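PDB 4W7W: cellulase, which probably hydrolyses the beta-1,4-glucosidic bonds of cellulose as a family 5 glycoside hydrolase and binds cello-oligosaccharides such as cellopentaose along its barrel cleft. Local coordinates for residues 173-176 with 182-185; 226-229 with 234-237; 274-279 with 325-330. All coordinates share one frame; numbering follows the deposited sequence. Where two conformers were deposited one is given.

Interaction 1. Residues 173-176 with 182-185; sequences AIRK and LILV
I183 carries the strand's side of this contact, meeting both I174 and R175 of helix 160-176. Just before it, L182 turns its side chain away from the helix and onto I148 of the adjacent strand. At I183 the side chain swings outward instead. With CG1 opposite the carbonyl carbon (chi1 -65°) and the chain then extended, CD1 is carried toward the helix. It meets I174 tip to tip, CD1 lying 3.9 Å from I174 CG2, and it also sits over the centre of one face of the R175 guanidinium, 3.4 Å above the plane. Beyond it L184 turns to the other face of the strand, against I148 and A220. Between these two segments the contact runs through this one strand side chain; I174 also packs on F149 of strand 147-150, the first strand of the same beta-alpha-beta unit.

The chemistry is a division of labour at the arginine. Its NE makes a salt bridge to D214 and its NH1 donates to the carbonyl oxygens of A179 and N181 in the connecting loop. With these partners fixing how the plane is turned, an apolar methyl can rest against its flat face while the group's hydrogen-bonding atoms are served elsewhere.

Interaction 2. Residues 226-229 with 234-237; sequences YLDK and TKPV. With BGC (beta-D-glucopyranose), chain C.
With CG lodged between its backbone N and carbonyl carbon (chi1 59°), D228 directs its carboxylate at the backbone of T234 and K235. T234 adopts a similar torsion (chi1 55°), which turns OG1 to the side where a water can join it to D228 OD2. The consequence is a small polar cluster centred on D228 OD2. K235 N donates to D228 OD2 over 3.0 Å, approaching on the anti side and 33° out of the carboxylate plane. T234 N also reaches D228 OD2, at 2.9 Å, but this second bond is strongly bent and weak. A water donates to D228 OD2 at 2.6 Å and is linked to T234 OG1 at 3.1 Å, bridging the two side chains. The other oxygen, OD1, accepts from the backbone N of G233, and T234 OG1 is hydrogen-bonded to S232 OG, so S232 and G233 belong to the same cluster.

Further on, an inverse gamma turn centred on P236 bends the chain back, and V237 O comes to lie 3.3 Å from D228 CA, a close packing contact. At the start of the loop the Y226 ring lies against the sugar, met obliquely, with Y226 CD2 3.6 Å from O6 of the glucose unit, while Y226 OH is hydrogen-bonded to E266. E154 and the backbone oxygen of Y231 bind the same sugar.

Taken together, in a loop without regular secondary structure, one buried acidic side chain gathers backbone N-H groups of three consecutive residues, G233, T234 and K235. The N-H donors and the water probably stabilise the negative charge; K235 NZ, 6.4 Å from D228 OD2, makes no direct contact with it. In this way D228 probably helps to shape the loop that contributes Y231 and S232 to the glycan pocket.

Interaction 3. Residues 274-279 with 325-330; sequences VCDKAL and MAILSK
I327 presents its two branches to D276 and L279, which lie one helical turn apart on helix 273-288. The isoleucine points toward that helix, and its branches diverge: CD1 goes to the aspartate, CG2 to the leucine. In both pairs the side chains cross obliquely instead of meeting end on. With CG1 set beside its backbone N (chi1 -66°) and the chain continuing extended, I327 brings CD1 up to the D276 carboxylate, 3.4 Å from D276 CG and at the same distance from D276 OD1. This is van der Waals contact of a methyl with a carboxyl group, and the hydrocarbon part of the aspartate shares in it, with D276 CB 3.7 Å from I327 CD1.

On the deeper side the contact becomes purely apolar. L279 leaves its helix with CG opposite the backbone N (chi1 177°), an orientation that projects the isobutyl group across the gap between the helices. Its CD2 lies 3.7 Å from I327 CG2, while its other methyl, CD1, is a looser 4.4 Å from L328 CD2. L328 starts off to one side but its end swings in, packing on W296 and W298 of strand 293-301 as well; L279 also touches W298. Nearer the surface, a salt bridge between K330 and E280 joins the same two elements, and I327 packs against E280 and L283.

Such packing of neighbouring outer helices, with leucines shared between them and the strand beneath, belongs to the (beta/alpha)8 barrel. Helix 273-288 follows the seventh strand and the short helix 325-328 follows the eighth; M325, on the far side, touches Y57 and F58 of helix 52-60, so the short C-terminal helix closes the ring, lying between helix 273-288 and helix 52-60, which follows the first strand.

How the interactions relate
Two of the three contacts are buried packing: interaction 1 between the helical layer and the barrel wall, interaction 3 within the helical layer. Interaction 2 is partly exposed and belongs to a loop that contributes to the glycan pocket. Interactions 1 and 3 both rely on apolar methyls, each with a polar group alongside; interaction 2 instead depends on hydrogen bonds and a bridging water. Interaction 1 lies across the barrel, its centre about 32 Å from those of the others. Interactions 2 and 3 touch: L227 CD1 lies 3.6 Å from A278 CB, and V237 packs near C275, whose disulfide to C238 ties loop to helix.

Interaction 1. Residues 173-176 with 182-185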
ATOM      1  N   ALA A 173      -2.962 -16.928   9.385  1.00  7.03           N
ATOM      2  CA  ALA A 173      -4.291 -16.616   9.908  1.00  7.42           C
ATOM      3  C   ALA A 173      -5.286 -16.376   8.777  1.00  6.85           C
ATOM      4  O   ALA A 173      -6.436 -16.841   8.823  1.00  7.84           O
ATOM      5  CB  ALA A 173      -4.237 -15.429  10.846  1.00  7.86           C
ATOM      6  N   ILE A 174      -4.872 -15.636   7.765  1.00  6.36           N
ATOM      7  CA  ILE A 174      -5.746 -15.362   6.636  1.00  6.20           C
ATOM      8  C   ILE A 174      -6.088 -16.670   5.927  1.00  5.99           C
ATOM      9  O   ILE A 174      -7.250 -16.929   5.622  1.00  7.01           O
ATOM     10  CB  ILE A 174      -5.092 -14.361   5.667  1.00  5.64           C
ATOM     11  CG1 ILE A 174      -5.038 -12.964   6.325  1.00  5.49           C
ATOM     12  CG2 ILE A 174      -5.817 -14.326   4.321  1.00  6.40           C
ATOM     13  CD1 ILE A 174      -4.096 -11.985   5.637  1.00  5.84           C
ATOM     14  N   ARG A 175      -5.092 -17.503   5.654  1.00  5.90           N
ATOM     15  CA  ARG A 175      -5.370 -18.718   4.894  1.00  6.13           C
ATOM     16  C   ARG A 175      -6.217 -19.725   5.655  1.00  6.80           C
ATOM     17  O   ARG A 175      -6.981 -20.459   5.046  1.00  8.25           O
ATOM     18  CB  ARG A 175      -4.073 -19.327   4.371  1.00  6.14           C
ATOM     19  CG  ARG A 175      -3.295 -18.423   3.425  1.00  6.32           C
ATOM     20  CD  ARG A 175      -4.135 -18.015   2.229  1.00  6.56           C
ATOM     21  NE  ARG A 175      -3.327 -17.270   1.278  1.00  6.62           N
ATOM     22  CZ  ARG A 175      -3.748 -16.255   0.531  1.00  6.47           C
ATOM     23  NH1 ARG A 175      -5.003 -15.841   0.575  1.00  7.14           N
ATOM     24  NH2 ARG A 175      -2.873 -15.648  -0.238  1.00  6.82           N
ATOM     25  N   LYS A 176      -6.111 -19.738   6.986  1.00  6.96           N
ATOM     26  CA  LYS A 176      -6.933 -20.627   7.797  1.00  7.46           C
ATOM     27  C   LYS A 176      -8.425 -20.350   7.605  1.00  7.70           C
ATOM     28  O   LYS A 176      -9.226 -21.247   7.819  1.00  9.22           O
ATOM     29  CB  LYS A 176      -6.584 -20.493   9.277  1.00  7.20           C
ATOM     30  CG  LYS A 176      -5.303 -21.196   9.682  1.00  7.56           C
ATOM     31  CD  LYS A 176      -4.937 -20.892  11.116  1.00  7.86           C
ATOM     32  CE  LYS A 176      -3.748 -21.724  11.582  1.00  8.06           C
ATOM     33  NZ  LYS A 176      -3.242 -21.250  12.883  1.00  8.79           N
ATOM     34  N   LEU A 182      -5.392 -12.219  -2.841  1.00  5.54           N
ATOM     35  CA  LEU A 182      -4.010 -11.775  -2.911  1.00  5.71           C
ATOM     36  C   LEU A 182      -3.645 -11.077  -1.607  1.00  5.28           C
ATOM     37  O   LEU A 182      -4.401 -10.216  -1.122  1.00  5.78           O
ATOM     38  CB  LEU A 182      -3.849 -10.810  -4.094  1.00  5.96           C
ATOM     39  CG  LEU A 182      -2.449 -10.209  -4.271  1.00  6.26           C
ATOM     40  CD1 LEU A 182      -1.369 -11.245  -4.542  1.00  6.76           C
ATOM     41  CD2 LEU A 182      -2.482  -9.188  -5.383  1.00  6.70           C
ATOM     42  N   ILE A 183      -2.486 -11.440  -1.057  1.00  5.15           N
ATOM     43  CA  ILE A 183      -1.923 -10.801   0.122  1.00  5.02           C
ATOM     44  C   ILE A 183      -0.684 -10.028  -0.331  1.00  5.19           C
ATOM     45  O   ILE A 183       0.210 -10.597  -0.969  1.00  6.17           O
ATOM     46  CB  ILE A 183      -1.516 -11.839   1.193  1.00  5.25           C
ATOM     47  CG1 ILE A 183      -2.738 -12.569   1.722  1.00  5.51           C
ATOM     48  CG2 ILE A 183      -0.778 -11.146   2.328  1.00  6.17           C
ATOM     49  CD1 ILE A 183      -2.384 -13.782   2.560  1.00  6.02           C
ATOM     50  N   LEU A 184      -0.629  -8.751   0.035  1.00  4.74           N
ATOM     51  CA  LEU A 184       0.548  -7.910  -0.175  1.00  4.89           C
ATOM     52  C   LEU A 184       1.330  -7.853   1.138  1.00  4.92           C
ATOM     53  O   LEU A 184       0.825  -7.371   2.153  1.00  5.30           O
ATOM     54  CB  LEU A 184       0.172  -6.498  -0.610  1.00  5.16           C
ATOM     55  CG  LEU A 184      -0.654  -6.423  -1.892  1.00  5.69           C
ATOM     56  CD1 LEU A 184      -0.908  -4.965  -2.232  1.00  7.00           C
ATOM     57  CD2 LEU A 184       0.014  -7.145  -3.045  1.00  6.92           C
ATOM     58  N   VAL A 185       2.565  -8.348   1.088  0.60  5.03           N
ATOM     59  CA  VAL A 185       3.440  -8.507   2.253  0.60  5.32           C
ATOM     60  C   VAL A 185       4.568  -7.491   2.176  0.60  5.17           C
ATOM     61  O   VAL A 185       5.327  -7.507   1.222  0.60  5.41           O
ATOM     62  CB  VAL A 185       4.111  -9.906   2.276  0.60  6.54           C
ATOM     63  CG1 VAL A 185       4.961 -10.080   3.527  0.60  7.18           C
ATOM     64  CG2 VAL A 185       3.069 -10.992   2.192  0.60  6.54           C
TER

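Interaction 2. Residues 226-229 with 234-237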
ATOM      1  N   TYR A 226      10.235   6.337  -2.965  1.00  6.84           N
ATOM      2  CA  TYR A 226      10.252   7.778  -3.194  1.00  7.01           C
ATOM      3  C   TYR A 226      11.649   8.195  -3.642  1.00  7.36           C
ATOM      4  O   TYR A 226      12.616   7.447  -3.477  1.00  8.95           O
ATOM      5  CB  TYR A 226       9.808   8.500  -1.916  1.00  7.89           C
ATOM      6  CG  TYR A 226       8.351   8.257  -1.584  1.00  7.49           C
ATOM      7  CD1 TYR A 226       7.352   9.020  -2.161  1.00  8.40           C
ATOM      8  CD2 TYR A 226       7.965   7.256  -0.692  1.00  7.69           C
ATOM      9  CE1 TYR A 226       6.014   8.803  -1.863  1.00  8.49           C
ATOM     10  CE2 TYR A 226       6.616   7.037  -0.398  1.00  7.93           C
ATOM     11  CZ  TYR A 226       5.642   7.823  -0.987  1.00  7.70           C
ATOM     12  OH  TYR A 226       4.304   7.663  -0.734  1.00  7.87           O
ATOM     13  N   LEU A 227      11.745   9.372  -4.257  1.00  7.91           N
ATOM     14  CA  LEU A 227      12.936   9.717  -5.027  1.00  8.96           C
ATOM     15  C   LEU A 227      13.713  10.912  -4.493  1.00  9.68           C
ATOM     16  O   LEU A 227      14.651  11.367  -5.141  1.00  9.86           O
ATOM     17  CB  LEU A 227      12.555   9.974  -6.492  1.00  9.96           C
ATOM     18  CG  LEU A 227      11.906   8.841  -7.291  1.00 11.24           C
ATOM     19  CD1 LEU A 227      11.899   9.135  -8.776  1.00 10.45           C
ATOM     20  CD2 LEU A 227      12.490   7.476  -6.978  1.00 15.53           C
ATOM     21  N   ASP A 228      13.331  11.423  -3.334  1.00  9.83           N
ATOM     22  CA  ASP A 228      14.130  12.434  -2.652  1.00 11.01           C
ATOM     23  C   ASP A 228      15.342  11.797  -1.932  1.00 11.65           C
ATOM     24  O   ASP A 228      15.518  10.580  -1.980  1.00 11.63           O
ATOM     25  CB  ASP A 228      13.255  13.348  -1.760  1.00 12.17           C
ATOM     26  CG  ASP A 228      12.484  12.613  -0.683  1.00 13.70           C
ATOM     27  OD1 ASP A 228      12.316  11.376  -0.761  1.00 14.37           O
ATOM     28  OD2 ASP A 228      12.000  13.319   0.235  1.00 15.87           O
ATOM     29  N   LYS A 229      16.197  12.622  -1.309  1.00 12.39           N
ATOM     30  CA  LYS A 229      17.524  12.173  -0.863  1.00 13.57           C
ATOM     31  C   LYS A 229      17.486  10.991   0.085  1.00 12.82           C
ATOM     32  O   LYS A 229      18.365  10.122   0.008  1.00 16.48           O
ATOM     33  CB  LYS A 229      18.315  13.321  -0.212  1.00 16.64           C
ATOM     34  CG  LYS A 229      19.752  12.970   0.205  1.00 23.43           C
ATOM     35  CD  LYS A 229      20.424  14.100   0.990  1.00 29.39           C
ATOM     36  CE  LYS A 229      21.941  13.923   1.090  1.00 35.45           C
ATOM     37  NZ  LYS A 229      22.349  12.693   1.831  1.00 36.99           N
ATOM     38  N   THR A 234       9.437  13.380   1.535  1.00 14.42           N
ATOM     39  CA  THR A 234       9.188  14.572   2.325  1.00 17.57           C
ATOM     40  C   THR A 234       9.485  15.858   1.541  1.00 16.10           C
ATOM     41  O   THR A 234       8.946  16.918   1.875  1.00 18.13           O
ATOM     42  CB  THR A 234       9.957  14.517   3.648  1.00 23.76           C
ATOM     43  OG1 THR A 234      11.340  14.309   3.397  1.00 25.91           O
ATOM     44  CG2 THR A 234       9.441  13.379   4.496  1.00 26.43           C
ATOM     45  N   LYS A 235      10.295  15.738   0.483  1.00 15.48           N
ATOM     46  CA  LYS A 235      10.637  16.873  -0.367  1.00 14.97           C
ATOM     47  C   LYS A 235      10.222  16.619  -1.810  1.00 13.27           C
ATOM     48  O   LYS A 235      10.279  15.488  -2.287  1.00 14.26           O
ATOM     49  CB  LYS A 235      12.141  17.129  -0.312  1.00 18.59           C
ATOM     50  CG  LYS A 235      12.652  17.494   1.073  1.00 22.76           C
ATOM     51  CD  LYS A 235      12.106  18.837   1.546  0.50 23.70           C
ATOM     52  CE  LYS A 235      12.143  18.962   3.059  0.50 29.84           C
ATOM     53  NZ  LYS A 235      13.443  18.516   3.626  1.00 37.00           N
ATOM     54  N   PRO A 236       9.856  17.692  -2.534  1.00 13.27           N
ATOM     55  CA  PRO A 236       9.404  17.567  -3.913  1.00 13.34           C
ATOM     56  C   PRO A 236      10.556  17.537  -4.922  1.00 13.40           C
ATOM     57  O   PRO A 236      10.553  18.277  -5.904  1.00 15.69           O
ATOM     58  CB  PRO A 236       8.567  18.834  -4.098  1.00 15.68           C
ATOM     59  CG  PRO A 236       9.288  19.836  -3.275  1.00 15.18           C
ATOM     60  CD  PRO A 236       9.681  19.073  -2.041  1.00 14.99           C
ATOM     61  N   VAL A 237      11.538  16.683  -4.660  1.00 14.13           N
ATOM     62  CA  VAL A 237      12.743  16.577  -5.469  1.00 13.43           C
ATOM     63  C   VAL A 237      12.933  15.142  -5.870  1.00 12.85           C
ATOM     64  O   VAL A 237      12.722  14.217  -5.060  1.00 14.25           O
ATOM     65  CB  VAL A 237      13.959  17.029  -4.661  1.00 17.44           C
ATOM     66  CG1 VAL A 237      15.266  16.775  -5.411  1.00 17.16           C
ATOM     67  CG2 VAL A 237      13.817  18.496  -4.315  1.00 19.68           C
TER
HETATM   68  C2  BGC C   3       9.023   8.517   6.669  1.00 17.18           C
HETATM   69  C3  BGC C   3       7.597   8.020   6.481  1.00 16.18           C
HETATM   70  C4  BGC C   3       7.299   7.747   5.009  1.00 15.52           C
HETATM   71  C5  BGC C   3       8.381   6.850   4.419  1.00 14.71           C
HETATM   72  C6  BGC C   3       8.230   6.698   2.917  1.00 14.46           C
HETATM   73  C1  BGC C   3       9.980   7.538   6.017  1.00 15.43           C
HETATM   74  O2  BGC C   3       9.357   8.631   8.056  1.00 20.51           O
HETATM   75  O3  BGC C   3       6.686   9.002   6.974  1.00 20.20           O
HETATM   76  O4  BGC C   3       5.996   7.184   4.853  1.00 14.46           O
HETATM   77  O5  BGC C   3       9.672   7.419   4.631  1.00 14.11           O
HETATM   78  O6  BGC C   3       9.292   5.905   2.377  1.00 14.89           O
HETATM   79  O   HOH W   1      13.986  14.198   1.735  1.00 25.28           O

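Interaction 3. Residues 274-279 with 325-330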
ATOM      1  N   VAL A 274      12.684  17.105 -14.133  1.00  7.91           N
ATOM      2  CA  VAL A 274      13.532  15.986 -13.716  1.00  8.76           C
ATOM      3  C   VAL A 274      12.659  14.869 -13.144  1.00  8.36           C
ATOM      4  O   VAL A 274      12.852  13.690 -13.463  1.00  8.74           O
ATOM      5  CB  VAL A 274      14.597  16.441 -12.707  1.00  9.93           C
ATOM      6  CG1 VAL A 274      15.304  15.245 -12.102  1.00 11.19           C
ATOM      7  CG2 VAL A 274      15.606  17.346 -13.391  1.00 11.63           C
ATOM      8  N   CYS A 275      11.695  15.244 -12.305  1.00  7.99           N
ATOM      9  CA  CYS A 275      10.772  14.252 -11.748  1.00  7.88           C
ATOM     10  C   CYS A 275       9.918  13.560 -12.820  1.00  7.60           C
ATOM     11  O   CYS A 275       9.691  12.349 -12.716  1.00  8.09           O
ATOM     12  CB  CYS A 275       9.851  14.873 -10.720  1.00  8.64           C
ATOM     13  SG  CYS A 275      10.620  15.097  -9.114  1.00 11.59           S
ATOM     14  N   ASP A 276       9.425  14.309 -13.810  1.00  7.78           N
ATOM     15  CA  ASP A 276       8.613  13.683 -14.848  1.00  7.61           C
ATOM     16  C   ASP A 276       9.433  12.647 -15.615  1.00  8.07           C
ATOM     17  O   ASP A 276       8.931  11.582 -15.962  1.00  8.49           O
ATOM     18  CB  ASP A 276       8.032  14.702 -15.827  1.00  7.60           C
ATOM     19  CG  ASP A 276       6.733  15.363 -15.351  1.00  8.60           C
ATOM     20  OD1 ASP A 276       6.175  14.959 -14.310  1.00  9.53           O
ATOM     21  OD2 ASP A 276       6.278  16.274 -16.084  1.00  9.67           O
ATOM     22  N   LYS A 277      10.694  12.959 -15.910  0.60  7.85           N
ATOM     23  CA  LYS A 277      11.568  11.978 -16.569  0.60  8.71           C
ATOM     24  C   LYS A 277      11.770  10.747 -15.695  0.60  8.73           C
ATOM     25  O   LYS A 277      11.714   9.613 -16.171  0.60  9.09           O
ATOM     26  CB  LYS A 277      12.935  12.573 -16.909  0.60  9.22           C
ATOM     27  CG  LYS A 277      12.930  13.492 -18.098  0.60  8.89           C
ATOM     28  CD  LYS A 277      14.345  13.952 -18.392  0.60 12.38           C
ATOM     29  CE  LYS A 277      15.135  12.859 -19.102  0.60 17.52           C
ATOM     30  NZ  LYS A 277      16.409  13.369 -19.676  0.60 25.20           N
ATOM     31  N   ALA A 278      11.984  10.974 -14.407  1.00  8.31           N
ATOM     32  CA  ALA A 278      12.162   9.852 -13.487  1.00  7.98           C
ATOM     33  C   ALA A 278      10.914   9.002 -13.401  1.00  7.85           C
ATOM     34  O   ALA A 278      10.992   7.777 -13.301  1.00  8.66           O
ATOM     35  CB  ALA A 278      12.563  10.357 -12.122  1.00  8.50           C
ATOM     36  N   LEU A 279       9.760   9.653 -13.427  1.00  7.43           N
ATOM     37  CA  LEU A 279       8.487   8.955 -13.373  1.00  7.56           C
ATOM     38  C   LEU A 279       8.299   8.087 -14.608  1.00  7.28           C
ATOM     39  O   LEU A 279       7.993   6.891 -14.504  1.00  8.02           O
ATOM     40  CB  LEU A 279       7.340   9.958 -13.214  1.00  7.13           C
ATOM     41  CG  LEU A 279       5.948   9.343 -13.211  1.00  7.10           C
ATOM     42  CD1 LEU A 279       5.797   8.330 -12.085  1.00  6.84           C
ATOM     43  CD2 LEU A 279       4.885  10.411 -13.111  1.00  7.77           C
ATOM     44  N   MET A 325      -0.965  13.084 -13.596  1.00  8.26           N
ATOM     45  CA  MET A 325      -1.924  12.167 -14.155  1.00  8.67           C
ATOM     46  C   MET A 325      -1.761  11.987 -15.652  1.00  8.06           C
ATOM     47  O   MET A 325      -2.069  10.918 -16.161  1.00  9.43           O
ATOM     48  CB  MET A 325      -3.347  12.634 -13.861  1.00  9.48           C
ATOM     49  CG  MET A 325      -4.434  11.733 -14.446  1.00 11.37           C
ATOM     50  SD  MET A 325      -4.288   9.982 -14.049  0.70 10.23           S
ATOM     51  CE  MET A 325      -4.250  10.303 -12.318  1.00 10.34           C
ATOM     52  N   ALA A 326      -1.284  13.003 -16.356  1.00  8.13           N
ATOM     53  CA  ALA A 326      -1.072  12.855 -17.783  1.00  8.30           C
ATOM     54  C   ALA A 326      -0.022  11.795 -18.100  1.00  9.70           C
ATOM     55  O   ALA A 326      -0.019  11.223 -19.175  1.00 15.14           O
ATOM     56  CB  ALA A 326      -0.683  14.181 -18.390  1.00  9.24           C
ATOM     57  N   ILE A 327       0.899  11.565 -17.177  1.00  7.41           N
ATOM     58  CA  ILE A 327       1.884  10.506 -17.330  1.00  7.66           C
ATOM     59  C   ILE A 327       1.324   9.173 -16.836  1.00  7.92           C
ATOM     60  O   ILE A 327       1.395   8.170 -17.544  1.00  8.69           O
ATOM     61  CB  ILE A 327       3.209  10.871 -16.632  1.00  8.07           C
ATOM     62  CG1 ILE A 327       3.827  12.079 -17.360  1.00  8.82           C
ATOM     63  CG2 ILE A 327       4.174   9.693 -16.679  1.00  8.25           C
ATOM     64  CD1 ILE A 327       4.926  12.767 -16.597  1.00  9.77           C
ATOM     65  N   LEU A 328       0.742   9.161 -15.648  1.00  7.62           N
ATOM     66  CA  LEU A 328       0.185   7.921 -15.116  1.00  7.78           C
ATOM     67  C   LEU A 328      -0.804   7.283 -16.073  1.00  8.33           C
ATOM     68  O   LEU A 328      -0.804   6.070 -16.270  1.00  8.95           O
ATOM     69  CB  LEU A 328      -0.485   8.153 -13.761  1.00  8.71           C
ATOM     70  CG  LEU A 328       0.413   8.634 -12.627  1.00  8.43           C
ATOM     71  CD1 LEU A 328      -0.427   8.960 -11.407  1.00 10.67           C
ATOM     72  CD2 LEU A 328       1.474   7.611 -12.280  1.00  8.37           C
ATOM     73  N   SER A 329      -1.682   8.093 -16.654  1.00  8.97           N
ATOM     74  CA  SER A 329      -2.736   7.594 -17.517  0.50 10.07           C
ATOM     75  C   SER A 329      -2.179   6.901 -18.769  1.00 10.64           C
ATOM     76  O   SER A 329      -2.804   6.013 -19.320  1.00 12.03           O
ATOM     77  CB  SER A 329      -3.657   8.755 -17.906  0.50 11.85           C
ATOM     78  OG  SER A 329      -4.855   8.310 -18.510  0.50 14.75           O
ATOM     79  N   LYS A 330      -0.996   7.314 -19.228  1.00 11.23           N
ATOM     80  CA  LYS A 330      -0.371   6.641 -20.392  1.00 12.26           C
ATOM     81  C   LYS A 330       0.021   5.190 -20.133  1.00 12.79           C
ATOM     82  O   LYS A 330       0.179   4.420 -21.076  1.00 16.24           O
ATOM     83  CB  LYS A 330       0.904   7.362 -20.832  1.00 14.45           C
ATOM     84  CG  LYS A 330       0.635   8.729 -21.391  1.00 17.45           C
ATOM     85  CD  LYS A 330       1.834   9.292 -22.139  1.00 16.45           C
ATOM     86  CE  LYS A 330       3.048   9.459 -21.228  1.00 15.79           C
ATOM     87  NZ  LYS A 330       4.068  10.372 -21.816  1.00 16.60           N
TER